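Local coordinates for glycosyl hydrolase family 62 protein (Coprinopsis cinerea, PDB 5B6T) that probably releases alpha-L-arabinofuranosyl side groups from arabinoxylan by hydrolysis, as an alpha-L-arabinofuranosidase of glycoside hydrolase family 62, at residues Ile215-Thr227 / Ala237-Ala249. Residues are numbered along the deposited sequence; the frame is centred on the assembly and turned at random.
Sequences IGSDGRRWFRSWT and ALADQESNPFARA
Ser-217, in the type I turn from Gly-216 to Gly-219, meets the carboxylate of Glu-242 with two groups: Ser-217 N donates to Glu-242 OE2 (2.7 Å). Ser-217 OG donates to the syn lone pair of Glu-242 OE1 (2.7 Å). Next to it Asp-218 OD2 forms a salt bridge with Arg-248 NH2 at 3.3 Å, and a water links Asp-218 OD1 and Arg-220 O to Arg-248 NE. The indole of Trp-222 is sandwiched: Glu-242 CG makes a CH-pi contact over its six-membered ring and Arg-248 CD lies on the same face, while Arg-224 CG covers the opposite one; Pro-245 CB touches CE3. Phe-223 N donates to Ala-247 O; Phe-246 and Ala-247 both face Phe-223 in a classic beta bulge, Phe-223 O accepting from Phe-246 N and, weakly, from Ala-247 N. Strand 221-228 belongs to a blade of the five-bladed beta-propeller expected of GH62, and the irregular chain 237-249 pairs along its outer edge. Arg-224, bent at chi3 (68°), grips Asp-240 side-on, NE to the backbone O (2.8 Å) and NH2 in a salt bridge to OD2 (3.0 Å), with Trp-226 CZ2 over its guanidinium and NH1 bound to Arg-192 O. A leucine here would probably leave Asp-240 without its countercharge and the Asp-240 carbonyl without its NE donor. Turned by chi1 57° to lie between the backbone N and the carbonyl carbon, Ser-225 OG joins the backbone N in donating to Ala-239 O from one face of that carbonyl; Ser-225 O accepts from Leu-238 N. Trp-226 NE1 reaches Asp-240 OD2 through a water, and Thr-227 CG2 lies 4.0 Å from Leu-238 CD2.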
loop_
_atom_site.group_PDB
_atom_site.type_symbol
_atom_site.label_atom_id
_atom_site.label_comp_id
_atom_site.label_asym_id
_atom_site.label_seq_id
_atom_site.Cartn_x
_atom_site.Cartn_y
_atom_site.Cartn_z
ATOM N N ILE A 215 -11.921 -9.085 2.925
ATOM C CA ILE A 215 -13.024 -8.762 3.800
ATOM C C ILE A 215 -13.507 -10.097 4.352
ATOM O O ILE A 215 -14.017 -10.937 3.596
ATOM C CB ILE A 215 -14.168 -8.072 3.033
ATOM C CG1 ILE A 215 -13.672 -6.813 2.302
ATOM C CG2 ILE A 215 -15.342 -7.764 3.942
ATOM C CD1 ILE A 215 -14.706 -6.212 1.387
ATOM N N GLY A 216 -13.326 -10.308 5.649
ATOM C CA GLY A 216 -13.549 -11.610 6.265
ATOM C C GLY A 216 -15.006 -11.944 6.530
ATOM O O GLY A 216 -15.933 -11.130 6.244
ATOM N N SER A 217 -15.191 -13.143 7.091
ATOM C CA SER A 217 -16.530 -13.663 7.401
ATOM C C SER A 217 -17.280 -12.805 8.421
ATOM O O SER A 217 -18.509 -12.838 8.468
ATOM C CB SER A 217 -16.431 -15.101 7.916
ATOM O OG SER A 217 -15.650 -15.174 9.095
ATOM N N ASP A 218 -16.536 -12.047 9.227
ATOM C CA ASP A 218 -17.123 -11.073 10.170
ATOM C C ASP A 218 -17.299 -9.666 9.585
ATOM O O ASP A 218 -17.633 -8.734 10.298
ATOM C CB ASP A 218 -16.274 -10.979 11.431
ATOM C CG ASP A 218 -14.806 -10.672 11.122
ATOM O OD1 ASP A 218 -14.477 -10.460 9.930
ATOM O OD2 ASP A 218 -14.016 -10.664 12.071
ATOM N N GLY A 219 -17.067 -9.504 8.282
ATOM C CA GLY A 219 -17.121 -8.195 7.654
ATOM C C GLY A 219 -15.904 -7.297 7.866
ATOM O O GLY A 219 -15.884 -6.163 7.372
ATOM N N ARG A 220 -14.886 -7.784 8.562
ATOM C CA ARG A 220 -13.734 -6.948 8.907
ATOM C C ARG A 220 -12.558 -7.155 7.951
ATOM O O ARG A 220 -12.329 -8.238 7.432
ATOM C CB ARG A 220 -13.294 -7.236 10.347
ATOM C CG ARG A 220 -14.348 -6.938 11.411
ATOM C CD ARG A 220 -14.601 -5.462 11.522
ATOM N NE ARG A 220 -15.664 -5.144 12.484
ATOM C CZ ARG A 220 -16.120 -3.918 12.695
ATOM N NH1 ARG A 220 -15.597 -2.864 12.063
ATOM N NH2 ARG A 220 -17.097 -3.737 13.568
ATOM N N ARG A 221 -11.794 -6.096 7.765
ATOM C CA ARG A 221 -10.631 -6.148 6.884
ATOM C C ARG A 221 -9.500 -6.927 7.550
ATOM O O ARG A 221 -9.280 -6.873 8.776
ATOM C CB ARG A 221 -10.147 -4.741 6.524
ATOM C CG ARG A 221 -11.206 -3.841 5.894
ATOM C CD ARG A 221 -11.904 -4.544 4.747
ATOM N NE ARG A 221 -12.823 -3.681 4.016
ATOM C CZ ARG A 221 -12.555 -3.051 2.878
ATOM N NH1 ARG A 221 -11.348 -3.097 2.307
ATOM N NH2 ARG A 221 -13.535 -2.336 2.293
ATOM N N TRP A 222 -8.769 -7.628 6.698
ATOM C CA TRP A 222 -7.610 -8.404 7.118
ATOM C C TRP A 222 -6.696 -8.667 5.939
ATOM O O TRP A 222 -7.080 -8.409 4.801
ATOM C CB TRP A 222 -8.033 -9.720 7.784
ATOM C CG TRP A 222 -8.729 -10.737 6.891
ATOM C CD1 TRP A 222 -9.929 -10.599 6.270
ATOM C CD2 TRP A 222 -8.244 -12.041 6.556
ATOM N NE1 TRP A 222 -10.228 -11.753 5.579
ATOM C CE2 TRP A 222 -9.205 -12.642 5.714
ATOM C CE3 TRP A 222 -7.094 -12.768 6.893
ATOM C CZ2 TRP A 222 -9.050 -13.928 5.211
ATOM C CZ3 TRP A 222 -6.933 -14.024 6.394
ATOM C CH2 TRP A 222 -7.912 -14.610 5.568
ATOM N N PHE A 223 -5.503 -9.194 6.213
ATOM C CA PHE A 223 -4.515 -9.522 5.190
ATOM C C PHE A 223 -4.176 -10.982 5.087
ATOM O O PHE A 223 -3.961 -11.650 6.101
ATOM C CB PHE A 223 -3.194 -8.722 5.382
ATOM C CG PHE A 223 -3.336 -7.314 4.921
ATOM C CD1 PHE A 223 -3.844 -6.330 5.792
ATOM C CD2 PHE A 223 -3.102 -6.998 3.608
ATOM C CE1 PHE A 223 -4.026 -5.044 5.339
ATOM C CE2 PHE A 223 -3.312 -5.710 3.151
ATOM C CZ PHE A 223 -3.797 -4.746 4.012
ATOM N N ARG A 224 -4.098 -11.436 3.834
ATOM C CA ARG A 224 -3.590 -12.752 3.476
ATOM C C ARG A 224 -2.210 -12.623 2.902
ATOM O O ARG A 224 -1.842 -11.562 2.411
ATOM C CB ARG A 224 -4.534 -13.415 2.472
ATOM C CG ARG A 224 -5.952 -13.592 3.020
ATOM C CD ARG A 224 -6.934 -14.129 2.003
ATOM N NE ARG A 224 -6.657 -15.509 1.617
ATOM C CZ ARG A 224 -6.955 -16.043 0.425
ATOM N NH1 ARG A 224 -7.568 -15.315 -0.514
ATOM N NH2 ARG A 224 -6.646 -17.306 0.170
ATOM N N SER A 225 -1.444 -13.715 2.941
ATOM C CA SER A 225 -0.064 -13.704 2.453
ATOM C C SER A 225 0.294 -14.982 1.724
ATOM O O SER A 225 -0.208 -16.076 2.054
ATOM C CB SER A 225 0.916 -13.498 3.608
ATOM O OG SER A 225 0.766 -14.498 4.628
ATOM N N TRP A 226 1.202 -14.807 0.765
ATOM C CA TRP A 226 1.727 -15.879 -0.079
ATOM C C TRP A 226 3.184 -15.604 -0.338
ATOM O O TRP A 226 3.639 -14.457 -0.241
ATOM C CB TRP A 226 1.023 -15.909 -1.443
ATOM C CG TRP A 226 -0.428 -16.156 -1.460
ATOM C CD1 TRP A 226 -1.052 -17.334 -1.771
ATOM C CD2 TRP A 226 -1.480 -15.215 -1.228
ATOM N NE1 TRP A 226 -2.403 -17.194 -1.745
ATOM C CE2 TRP A 226 -2.702 -15.906 -1.394
ATOM C CE3 TRP A 226 -1.519 -13.860 -0.887
ATOM C CZ2 TRP A 226 -3.947 -15.285 -1.219
ATOM C CZ3 TRP A 226 -2.759 -13.258 -0.733
ATOM C CH2 TRP A 226 -3.933 -13.961 -0.921
ATOM N N THR A 227 3.909 -16.645 -0.752
ATOM C CA THR A 227 5.286 -16.461 -1.246
ATOM C C THR A 227 5.499 -17.168 -2.569
ATOM O O THR A 227 4.738 -18.084 -2.935
ATOM C CB THR A 227 6.350 -16.991 -0.264
ATOM O OG1 THR A 227 6.156 -18.411 -0.093
ATOM C CG2 THR A 227 6.237 -16.297 1.093
ATOM N N ALA A 237 0.363 -20.288 -0.639
ATOM C CA ALA A 237 -0.132 -19.740 0.628
ATOM C C ALA A 237 0.962 -19.732 1.680
ATOM O O ALA A 237 1.755 -20.684 1.772
ATOM C CB ALA A 237 -1.352 -20.536 1.139
ATOM N N LEU A 238 1.035 -18.649 2.456
ATOM C CA LEU A 238 1.900 -18.569 3.605
ATOM C C LEU A 238 0.938 -18.553 4.781
ATOM O O LEU A 238 0.548 -19.643 5.279
ATOM C CB LEU A 238 2.824 -17.346 3.526
ATOM C CG LEU A 238 3.842 -17.212 4.665
ATOM C CD1 LEU A 238 4.887 -18.325 4.567
ATOM C CD2 LEU A 238 4.490 -15.847 4.656
ATOM N N ALA A 239 0.479 -17.369 5.189
ATOM C CA ALA A 239 -0.570 -17.234 6.196
ATOM C C ALA A 239 -1.754 -16.568 5.513
ATOM O O ALA A 239 -1.811 -15.349 5.330
ATOM C CB ALA A 239 -0.076 -16.427 7.380
ATOM N N ASP A 240 -2.698 -17.380 5.053
ATOM C CA ASP A 240 -3.761 -16.885 4.131
ATOM C C ASP A 240 -5.169 -17.303 4.550
ATOM O O ASP A 240 -6.103 -17.245 3.750
ATOM C CB ASP A 240 -3.466 -17.311 2.689
ATOM C CG ASP A 240 -3.925 -18.721 2.394
ATOM O OD1 ASP A 240 -3.756 -19.575 3.301
ATOM O OD2 ASP A 240 -4.448 -18.955 1.279
ATOM N N GLN A 241 -5.336 -17.684 5.822
ATOM C CA GLN A 241 -6.638 -18.116 6.309
ATOM C C GLN A 241 -7.047 -17.322 7.531
ATOM O O GLN A 241 -6.207 -16.770 8.247
ATOM C CB GLN A 241 -6.608 -19.622 6.601
ATOM C CG GLN A 241 -6.250 -20.486 5.392
ATOM C CD GLN A 241 -7.268 -20.399 4.262
ATOM O OE1 GLN A 241 -8.469 -20.145 4.492
ATOM N NE2 GLN A 241 -6.796 -20.551 3.026
ATOM N N GLU A 242 -8.343 -17.236 7.772
ATOM C CA GLU A 242 -8.816 -16.512 8.956
ATOM C C GLU A 242 -8.174 -17.026 10.256
ATOM O O GLU A 242 -7.835 -16.234 11.146
ATOM C CB GLU A 242 -10.335 -16.492 9.046
ATOM C CG GLU A 242 -10.946 -15.667 7.928
ATOM C CD GLU A 242 -12.432 -15.444 8.048
ATOM O OE1 GLU A 242 -13.055 -15.908 9.035
ATOM O OE2 GLU A 242 -12.964 -14.732 7.162
ATOM N N SER A 243 -7.956 -18.339 10.326
ATOM C CA SER A 243 -7.295 -18.971 11.496
ATOM C C SER A 243 -5.753 -18.945 11.484
ATOM O O SER A 243 -5.087 -19.340 12.466
ATOM C CB SER A 243 -7.787 -20.416 11.624
ATOM O OG SER A 243 -7.435 -21.137 10.476
ATOM N N ASN A 244 -5.185 -18.520 10.359
ATOM C CA ASN A 244 -3.755 -18.311 10.235
ATOM C C ASN A 244 -3.506 -17.138 9.274
ATOM O O ASN A 244 -3.128 -17.328 8.124
ATOM C CB ASN A 244 -2.998 -19.560 9.813
ATOM C CG ASN A 244 -1.514 -19.322 9.795
ATOM O OD1 ASN A 244 -0.975 -18.661 10.697
ATOM N ND2 ASN A 244 -0.834 -19.830 8.768
ATOM N N PRO A 245 -3.759 -15.916 9.755
ATOM C CA PRO A 245 -3.786 -14.759 8.851
ATOM C C PRO A 245 -2.431 -14.063 8.795
ATOM O O PRO A 245 -1.617 -14.230 9.696
ATOM C CB PRO A 245 -4.819 -13.860 9.509
ATOM C CG PRO A 245 -4.645 -14.112 10.978
ATOM C CD PRO A 245 -4.344 -15.585 11.071
ATOM N N PHE A 246 -2.189 -13.221 7.789
ATOM C CA PHE A 246 -1.000 -12.403 7.885
ATOM C C PHE A 246 -1.228 -11.392 9.012
ATOM O O PHE A 246 -0.405 -11.264 9.915
ATOM C CB PHE A 246 -0.671 -11.704 6.561
ATOM C CG PHE A 246 0.555 -10.874 6.651
ATOM C CD1 PHE A 246 1.817 -11.472 6.662
ATOM C CD2 PHE A 246 0.455 -9.488 6.766
ATOM C CE1 PHE A 246 2.973 -10.694 6.773
ATOM C CE2 PHE A 246 1.590 -8.701 6.896
ATOM C CZ PHE A 246 2.858 -9.308 6.891
ATOM N N ALA A 247 -2.342 -10.666 8.948
ATOM C CA ALA A 247 -2.674 -9.682 9.973
ATOM C C ALA A 247 -4.191 -9.552 10.019
ATOM O O ALA A 247 -4.825 -9.345 8.993
ATOM C CB ALA A 247 -2.009 -8.342 9.675
ATOM N N ARG A 248 -4.749 -9.670 11.214
ATOM C CA ARG A 248 -6.188 -9.709 11.426
ATOM C C ARG A 248 -6.428 -9.465 12.915
ATOM O O ARG A 248 -5.501 -9.603 13.706
ATOM C CB ARG A 248 -6.724 -11.085 11.022
ATOM C CG ARG A 248 -8.255 -11.214 11.044
ATOM C CD ARG A 248 -8.719 -12.448 10.266
ATOM N NE ARG A 248 -10.164 -12.563 10.355
ATOM C CZ ARG A 248 -10.845 -13.359 11.192
ATOM N NH1 ARG A 248 -10.252 -14.231 12.004
ATOM N NH2 ARG A 248 -12.173 -13.283 11.192
ATOM N N ALA A 249 -7.631 -9.071 13.305
ATOM C CA ALA A 249 -7.879 -8.822 14.730
ATOM C C ALA A 249 -7.423 -9.980 15.613
ATOM O O ALA A 249 -6.995 -9.738 16.755
ATOM C CB ALA A 249 -9.354 -8.544 14.962
HETATM O O HOH W 1 -11.879 -10.627 9.204
HETATM O O HOH W 2 -9.587 -8.041 11.296
HETATM O O HOH W 3 -4.236 -19.499 -1.574
HETATM O O HOH W 4 4.448 -20.391 0.972
#